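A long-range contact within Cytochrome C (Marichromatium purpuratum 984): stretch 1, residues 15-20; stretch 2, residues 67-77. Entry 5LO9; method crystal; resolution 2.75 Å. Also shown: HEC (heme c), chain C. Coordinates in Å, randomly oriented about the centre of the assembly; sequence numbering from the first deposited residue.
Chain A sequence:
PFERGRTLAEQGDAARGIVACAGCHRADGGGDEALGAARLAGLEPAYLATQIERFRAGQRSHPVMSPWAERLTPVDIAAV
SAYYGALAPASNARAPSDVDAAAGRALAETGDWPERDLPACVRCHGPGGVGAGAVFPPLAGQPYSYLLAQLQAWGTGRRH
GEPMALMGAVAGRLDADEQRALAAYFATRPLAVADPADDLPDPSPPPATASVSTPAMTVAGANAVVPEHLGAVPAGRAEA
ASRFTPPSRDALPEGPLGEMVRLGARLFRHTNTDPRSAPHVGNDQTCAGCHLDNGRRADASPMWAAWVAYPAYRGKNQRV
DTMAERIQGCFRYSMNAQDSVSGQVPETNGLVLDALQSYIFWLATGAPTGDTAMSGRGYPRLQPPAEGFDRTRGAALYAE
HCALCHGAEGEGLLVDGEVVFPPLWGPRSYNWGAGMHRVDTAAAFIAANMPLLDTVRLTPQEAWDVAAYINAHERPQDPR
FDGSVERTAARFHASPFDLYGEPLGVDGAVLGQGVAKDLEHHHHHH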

ATOM      1  N   ALA A  15      66.005 -17.101 -29.417  1.00 69.92           N
ATOM      2  CA  ALA A  15      66.160 -17.403 -30.831  1.00 64.57           C
ATOM      3  C   ALA A  15      65.235 -16.533 -31.677  1.00 69.87           C
ATOM      4  O   ALA A  15      65.687 -15.799 -32.560  1.00 72.38           O
ATOM      5  N   ARG A  16      63.928 -16.595 -31.406  1.00 83.59           N
ATOM      6  CA  ARG A  16      62.912 -15.821 -32.124  1.00 83.89           C
ATOM      7  C   ARG A  16      62.911 -14.332 -31.744  1.00 76.28           C
ATOM      8  O   ARG A  16      62.091 -13.568 -32.282  1.00 72.17           O
ATOM      9  N   GLY A  17      63.782 -13.904 -30.836  1.00 72.40           N
ATOM     10  CA  GLY A  17      63.843 -12.507 -30.429  1.00 66.01           C
ATOM     11  C   GLY A  17      62.618 -12.037 -29.682  1.00 70.12           C
ATOM     12  O   GLY A  17      62.136 -10.923 -29.926  1.00 66.63           O
ATOM     13  N   ILE A  18      62.121 -12.853 -28.755  1.00 69.87           N
ATOM     14  CA  ILE A  18      60.923 -12.560 -27.987  1.00 62.22           C
ATOM     15  C   ILE A  18      61.323 -12.497 -26.522  1.00 61.83           C
ATOM     16  O   ILE A  18      61.869 -13.468 -25.985  1.00 63.09           O
ATOM     17  N   VAL A  19      61.064 -11.351 -25.883  1.00 56.99           N
ATOM     18  CA  VAL A  19      61.370 -11.180 -24.466  1.00 57.69           C
ATOM     19  C   VAL A  19      60.322 -11.881 -23.621  1.00 60.44           C
ATOM     20  O   VAL A  19      59.207 -12.168 -24.062  1.00 71.88           O
ATOM     21  N   ALA A  20      60.707 -12.153 -22.381  1.00 66.44           N
ATOM     22  CA  ALA A  20      59.806 -12.775 -21.430  1.00 67.17           C
ATOM     23  C   ALA A  20      58.633 -11.852 -21.161  1.00 62.60           C
ATOM     24  O   ALA A  20      58.837 -10.700 -20.770  1.00 60.05           O
ATOM     25  N   PRO A  67      54.715  -4.172 -30.519  1.00 48.66           N
ATOM     26  CA  PRO A  67      55.770  -4.965 -31.162  1.00 49.97           C
ATOM     27  C   PRO A  67      55.843  -6.387 -30.658  1.00 51.88           C
ATOM     28  O   PRO A  67      56.088  -7.305 -31.448  1.00 55.80           O
ATOM     29  N   TRP A  68      55.621  -6.608 -29.362  1.00 53.79           N
ATOM     30  CA  TRP A  68      55.596  -7.982 -28.873  1.00 52.05           C
ATOM     31  C   TRP A  68      54.374  -8.729 -29.372  1.00 48.17           C
ATOM     32  O   TRP A  68      54.442  -9.939 -29.605  1.00 49.64           O
ATOM     33  N   ALA A  69      53.278  -8.023 -29.613  1.00 43.38           N
ATOM     34  CA  ALA A  69      52.128  -8.682 -30.191  1.00 40.58           C
ATOM     35  C   ALA A  69      52.374  -9.083 -31.636  1.00 49.35           C
ATOM     36  O   ALA A  69      51.779 -10.066 -32.091  1.00 48.49           O
ATOM     37  N   GLU A  70      53.172  -8.306 -32.404  1.00 52.81           N
ATOM     38  CA  GLU A  70      53.382  -8.667 -33.811  1.00 57.15           C
ATOM     39  C   GLU A  70      54.383  -9.814 -33.971  1.00 54.28           C
ATOM     40  O   GLU A  70      54.276 -10.596 -34.927  1.00 48.54           O
ATOM     41  N   ARG A  71      55.305  -9.972 -33.017  1.00 45.64           N
ATOM     42  CA  ARG A  71      56.321 -10.998 -33.117  1.00 49.45           C
ATOM     43  C   ARG A  71      55.815 -12.396 -32.799  1.00 60.02           C
ATOM     44  O   ARG A  71      56.535 -13.359 -33.050  1.00 66.46           O
ATOM     45  N   LEU A  72      54.607 -12.544 -32.276  1.00 67.04           N
ATOM     46  CA  LEU A  72      54.076 -13.861 -31.948  1.00 58.58           C
ATOM     47  C   LEU A  72      53.601 -14.580 -33.208  1.00 54.00           C
ATOM     48  O   LEU A  72      53.105 -13.959 -34.151  1.00 58.91           O
ATOM     49  N   THR A  73      53.803 -15.889 -33.243  1.00 58.65           N
ATOM     50  CA  THR A  73      53.151 -16.702 -34.257  1.00 59.41           C
ATOM     51  C   THR A  73      51.787 -17.098 -33.744  1.00 54.79           C
ATOM     52  O   THR A  73      51.517 -16.996 -32.551  1.00 56.59           O
ATOM     53  N   PRO A  74      50.891 -17.506 -34.613  1.00 46.47           N
ATOM     54  CA  PRO A  74      49.587 -17.998 -34.133  1.00 55.05           C
ATOM     55  C   PRO A  74      49.695 -19.076 -33.058  1.00 58.85           C
ATOM     56  O   PRO A  74      49.005 -18.997 -32.031  1.00 57.12           O
ATOM     57  N   VAL A  75      50.581 -20.061 -33.243  1.00 61.85           N
ATOM     58  CA  VAL A  75      50.738 -21.101 -32.227  1.00 58.84           C
ATOM     59  C   VAL A  75      51.241 -20.490 -30.916  1.00 48.93           C
ATOM     60  O   VAL A  75      50.807 -20.890 -29.831  1.00 53.33           O
ATOM     61  N   ASP A  76      52.142 -19.499 -30.995  1.00 52.70           N
ATOM     62  CA  ASP A  76      52.613 -18.799 -29.796  1.00 59.08           C
ATOM     63  C   ASP A  76      51.459 -18.078 -29.079  1.00 53.41           C
ATOM     64  O   ASP A  76      51.363 -18.095 -27.847  1.00 52.58           O
ATOM     65  N   ILE A  77      50.602 -17.396 -29.842  1.00 56.69           N
ATOM     66  CA  ILE A  77      49.437 -16.690 -29.296  1.00 51.04           C
ATOM     67  C   ILE A  77      48.576 -17.647 -28.480  1.00 50.15           C
ATOM     68  O   ILE A  77      48.297 -17.427 -27.294  1.00 51.38           O
TER

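Packing of residues 15-20 against residues 67-77 in the cytochrome c chain, beside heme c. The first stretch has no regular helix or strand; the second carries the end of one helix, a short turn, and the start of another helix at P74. Together they bury 398 Å², about half of it from W68, I18 and R16, with R71 and V19 close behind. The backbones stay well apart, I18 CA and R71 CA being 7.1 Å from each other, so side chains fill the gap.

W68 covers the most surface. Its CA-to-CB bond points sideways, but with chi1 m (-52°) and chi2 at 118° the indole swings its six-membered ring across to the first stretch. V19, pointing toward the second stretch with chi1 m, meets it there: V19 CG2 sits 3.5 Å from the centroid of the six-membered ring of W68, 9° off the ring normal, a CH-pi contact over the face, while V19 CG1 reaches W68 CH2 at 3.5 Å. The heme methyl CMC lies over the same face of the indole, 3.3 Å from V19 CG2, and W68 NE1 is 3.5 Å from HEC CBC, so the valine and the tryptophan pack against the heme as well as each other. At the ring edge, near its plane, G17 O lies 3.7 Å from W68 CZ3.

I18 is buried and covers nearly as much surface as W68. Its CA-to-CB bond also runs sideways, yet the m, t rotamer carries CD1 up to the second stretch, where I18 CD1 lies 3.8 Å from R71 O, 4.3 Å from L72 CD2 and 4.2 Å from D76 OD2. L72, also m, t, starts away from the first stretch but brings its end back, and L72 CD2 touches HEC CBB at 3.7 Å; the methyl thus bridges isoleucine and heme.

R16 is exposed and covers the third-largest area. From a sideways start its side chain (chi1 m, chi2 t, chi3 p) reaches T73 and D76. R16 NH2 lies 3.5 Å from the T73 methyl CG2, and R16 NE forms a long salt bridge with D76 OD2 at 3.9 Å. That oxygen stands well out of the guanidinium plane, so the attraction is of charges, with no N-H aimed at it. D76 (chi1 m) points toward the first stretch; its OD1 is hydrogen-bonded elsewhere in the structure. T73, chi1 p, caps the helix that follows: D76 N donates to T73 OG1 at 3.2 Å.

R71 points toward the first stretch and runs out along it, chi1 between wells at -102° and chi2 and chi3 both t. R71 CD comes 3.4 Å from G17 O, and R71 NH1 lies 3.5 Å from R16 O. G17 has positive phi, which by itself favours glycine, and an ideal CB would stand 3.7 Å from R71 NH1. Apolar packing, carbonyl contacts and one long salt bridge make up most of the contact.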

ATOM      1  CB  ALA A  15      65.878 -18.899 -31.053  1.00 76.53           C
ATOM      2  CB  ARG A  16      61.501 -16.393 -31.869  1.00 95.98           C
ATOM      3  CG  ARG A  16      61.273 -17.919 -31.972  1.00 82.40           C
ATOM      4  CD  ARG A  16      59.747 -18.226 -31.978  1.00 76.41           C
ATOM      5  NE  ARG A  16      59.228 -17.982 -33.332  1.00107.61           N
ATOM      6  CZ  ARG A  16      59.184 -18.862 -34.344  1.00117.96           C
ATOM      7  NH1 ARG A  16      59.601 -20.128 -34.204  1.00 98.37           N
ATOM      8  NH2 ARG A  16      58.714 -18.459 -35.527  1.00 97.05           N
ATOM      9  CB  ILE A  18      59.834 -13.614 -28.218  1.00 61.36           C
ATOM     10  CG1 ILE A  18      59.259 -13.506 -29.628  1.00 58.56           C
ATOM     11  CG2 ILE A  18      58.715 -13.456 -27.187  1.00 66.08           C
ATOM     12  CD1 ILE A  18      58.343 -14.646 -30.004  1.00 70.14           C
ATOM     13  CB  VAL A  19      61.473  -9.696 -24.055  1.00 59.78           C
ATOM     14  CG1 VAL A  19      62.545  -8.994 -24.805  1.00 54.93           C
ATOM     15  CG2 VAL A  19      60.150  -8.993 -24.292  1.00 62.79           C
ATOM     16  CB  ALA A  20      60.555 -13.048 -20.126  1.00 58.78           C
ATOM     17  CB  PRO A  67      57.042  -4.199 -30.804  1.00 45.19           C
ATOM     18  CG  PRO A  67      56.598  -2.866 -30.495  1.00 47.79           C
ATOM     19  CD  PRO A  67      55.293  -3.033 -29.803  1.00 53.87           C
ATOM     20  CB  TRP A  68      55.647  -7.985 -27.368  1.00 42.50           C
ATOM     21  CG  TRP A  68      56.769  -7.188 -26.911  1.00 47.53           C
ATOM     22  CD1 TRP A  68      56.733  -6.061 -26.149  1.00 51.85           C
ATOM     23  CD2 TRP A  68      58.134  -7.438 -27.207  1.00 54.15           C
ATOM     24  NE1 TRP A  68      58.009  -5.602 -25.929  1.00 54.08           N
ATOM     25  CE2 TRP A  68      58.890  -6.431 -26.578  1.00 52.43           C
ATOM     26  CE3 TRP A  68      58.799  -8.429 -27.935  1.00 53.31           C
ATOM     27  CZ2 TRP A  68      60.277  -6.382 -26.659  1.00 47.45           C
ATOM     28  CZ3 TRP A  68      60.174  -8.380 -28.008  1.00 58.47           C
ATOM     29  CH2 TRP A  68      60.899  -7.360 -27.374  1.00 49.45           C
ATOM     30  CB  ALA A  69      50.914  -7.787 -30.088  1.00 47.05           C
ATOM     31  CB  GLU A  70      53.820  -7.444 -34.629  1.00 51.64           C
ATOM     32  CG  GLU A  70      55.329  -7.143 -34.626  1.00 60.69           C
ATOM     33  CD  GLU A  70      55.758  -6.016 -35.588  1.00 66.01           C
ATOM     34  OE1 GLU A  70      55.245  -5.945 -36.755  1.00 47.73           O
ATOM     35  OE2 GLU A  70      56.634  -5.215 -35.145  1.00 56.12           O
ATOM     36  CB  ARG A  71      57.500 -10.689 -32.195  1.00 52.58           C
ATOM     37  CG  ARG A  71      58.674 -10.121 -32.937  1.00 69.52           C
ATOM     38  CD  ARG A  71      59.785  -9.641 -31.998  1.00 91.15           C
ATOM     39  NE  ARG A  71      60.839  -8.896 -32.696  1.00 98.79           N
ATOM     40  CZ  ARG A  71      61.596  -9.395 -33.677  1.00104.87           C
ATOM     41  NH1 ARG A  71      61.437 -10.654 -34.101  1.00 82.80           N
ATOM     42  NH2 ARG A  71      62.521  -8.627 -34.240  1.00105.99           N
ATOM     43  CB  LEU A  72      52.905 -13.739 -30.961  1.00 47.98           C
ATOM     44  CG  LEU A  72      53.270 -13.162 -29.606  1.00 39.21           C
ATOM     45  CD1 LEU A  72      52.003 -12.989 -28.822  1.00 46.95           C
ATOM     46  CD2 LEU A  72      54.275 -14.022 -28.865  1.00 47.09           C
ATOM     47  CB  THR A  73      53.978 -17.948 -34.570  1.00 58.67           C
ATOM     48  OG1 THR A  73      54.120 -18.754 -33.383  1.00 59.63           O
ATOM     49  CG2 THR A  73      55.351 -17.570 -35.095  1.00 59.06           C
ATOM     50  CB  PRO A  74      48.943 -18.532 -35.409  1.00 42.71           C
ATOM     51  CG  PRO A  74      49.560 -17.719 -36.492  1.00 42.83           C
ATOM     52  CD  PRO A  74      50.962 -17.402 -36.061  1.00 44.97           C
ATOM     53  CB  VAL A  75      51.656 -22.239 -32.751  1.00 51.54           C
ATOM     54  CG1 VAL A  75      53.038 -21.741 -33.100  1.00 62.30           C
ATOM     55  CG2 VAL A  75      51.767 -23.342 -31.774  1.00 52.67           C
ATOM     56  CB  ASP A  76      53.718 -17.799 -30.181  1.00 62.76           C
ATOM     57  CG  ASP A  76      55.103 -18.467 -30.444  1.00 76.66           C
ATOM     58  OD1 ASP A  76      55.361 -19.576 -29.921  1.00 80.89           O
ATOM     59  OD2 ASP A  76      55.954 -17.853 -31.156  1.00 75.24           O
ATOM     60  CB  ILE A  77      48.627 -16.041 -30.444  1.00 51.01           C
ATOM     61  CG1 ILE A  77      49.378 -14.849 -31.049  1.00 54.44           C
ATOM     62  CG2 ILE A  77      47.306 -15.547 -29.999  1.00 46.39           C
ATOM     63  CD1 ILE A  77      48.781 -14.331 -32.343  1.00 55.85           C
TER
HETATM   64 FE   HEC C1001      51.927  -7.165 -22.850  1.00 56.58          FE
HETATM   65  CHA HEC C1001      48.970  -5.315 -22.737  1.00 36.11           C
HETATM   66  CHB HEC C1001      50.083 -10.074 -23.639  1.00 41.77           C
HETATM   67  CHC HEC C1001      54.920  -8.941 -23.321  1.00 46.95           C
HETATM   68  CHD HEC C1001      53.765  -4.339 -21.820  1.00 44.06           C
HETATM   69  NA  HEC C1001      49.903  -7.630 -23.134  1.00 43.57           N
HETATM   70  C1A HEC C1001      48.880  -6.754 -23.040  1.00 42.49           C
HETATM   71  C2A HEC C1001      47.549  -7.372 -23.311  1.00 42.36           C
HETATM   72  C3A HEC C1001      47.899  -8.765 -23.582  1.00 36.47           C
HETATM   73  C4A HEC C1001      49.370  -8.818 -23.436  1.00 38.03           C
HETATM   74  CMA HEC C1001      46.937  -9.848 -23.918  1.00 43.78           C
HETATM   75  CAA HEC C1001      46.160  -6.762 -23.309  1.00 36.13           C
HETATM   76  CBA HEC C1001      45.599  -6.992 -21.919  1.00 39.73           C
HETATM   77  CGA HEC C1001      44.114  -6.748 -21.746  1.00 36.79           C
HETATM   78  O1A HEC C1001      43.676  -6.701 -20.572  1.00 35.39           O
HETATM   79  O2A HEC C1001      43.358  -6.610 -22.732  1.00 39.82           O
HETATM   80  NB  HEC C1001      52.403  -9.130 -23.362  1.00 45.64           N
HETATM   81  C1B HEC C1001      51.540 -10.117 -23.617  1.00 43.68           C
HETATM   82  C2B HEC C1001      52.205 -11.383 -23.950  1.00 39.02           C
HETATM   83  C3B HEC C1001      53.632 -11.062 -23.864  1.00 43.56           C
HETATM   84  C4B HEC C1001      53.641  -9.636 -23.503  1.00 43.41           C
HETATM   85  CMB HEC C1001      51.542 -12.677 -24.261  1.00 46.08           C
HETATM   86  CAB HEC C1001      54.791 -11.967 -24.130  1.00 53.47           C
HETATM   87  CBB HEC C1001      54.666 -12.491 -25.552  1.00 44.94           C
HETATM   88  NC  HEC C1001      53.950  -6.719 -22.605  1.00 45.60           N
HETATM   89  C1C HEC C1001      54.977  -7.540 -22.859  1.00 45.63           C
HETATM   90  C2C HEC C1001      56.283  -6.915 -22.573  1.00 45.00           C
HETATM   91  C3C HEC C1001      55.946  -5.573 -22.115  1.00 47.80           C
HETATM   92  C4C HEC C1001      54.472  -5.570 -22.169  1.00 47.61           C
HETATM   93  CMC HEC C1001      57.619  -7.550 -22.719  1.00 45.27           C
HETATM   94  CAC HEC C1001      56.836  -4.446 -21.678  1.00 47.77           C
HETATM   95  CBC HEC C1001      57.892  -4.161 -22.693  1.00 48.70           C
HETATM   96  ND  HEC C1001      51.460  -5.192 -22.377  1.00 43.27           N
HETATM   97  C1D HEC C1001      52.320  -4.241 -22.003  1.00 45.25           C
HETATM   98  C2D HEC C1001      51.672  -2.951 -21.733  1.00 45.86           C
HETATM   99  C3D HEC C1001      50.265  -3.211 -21.991  1.00 39.17           C
HETATM  100  C4D HEC C1001      50.241  -4.640 -22.404  1.00 39.15           C
HETATM  101  CMD HEC C1001      52.309  -1.670 -21.308  1.00 49.29           C
HETATM  102  CAD HEC C1001      49.166  -2.192 -21.930  1.00 43.12           C
HETATM  103  CBD HEC C1001      48.905  -1.859 -23.399  1.00 39.09           C
HETATM  104  CGD HEC C1001      47.840  -0.814 -23.559  1.00 43.27           C
HETATM  105  O1D HEC C1001      47.119  -0.809 -24.599  1.00 52.05           O
HETATM  106  O2D HEC C1001      47.760   0.016 -22.639  1.00 40.57           O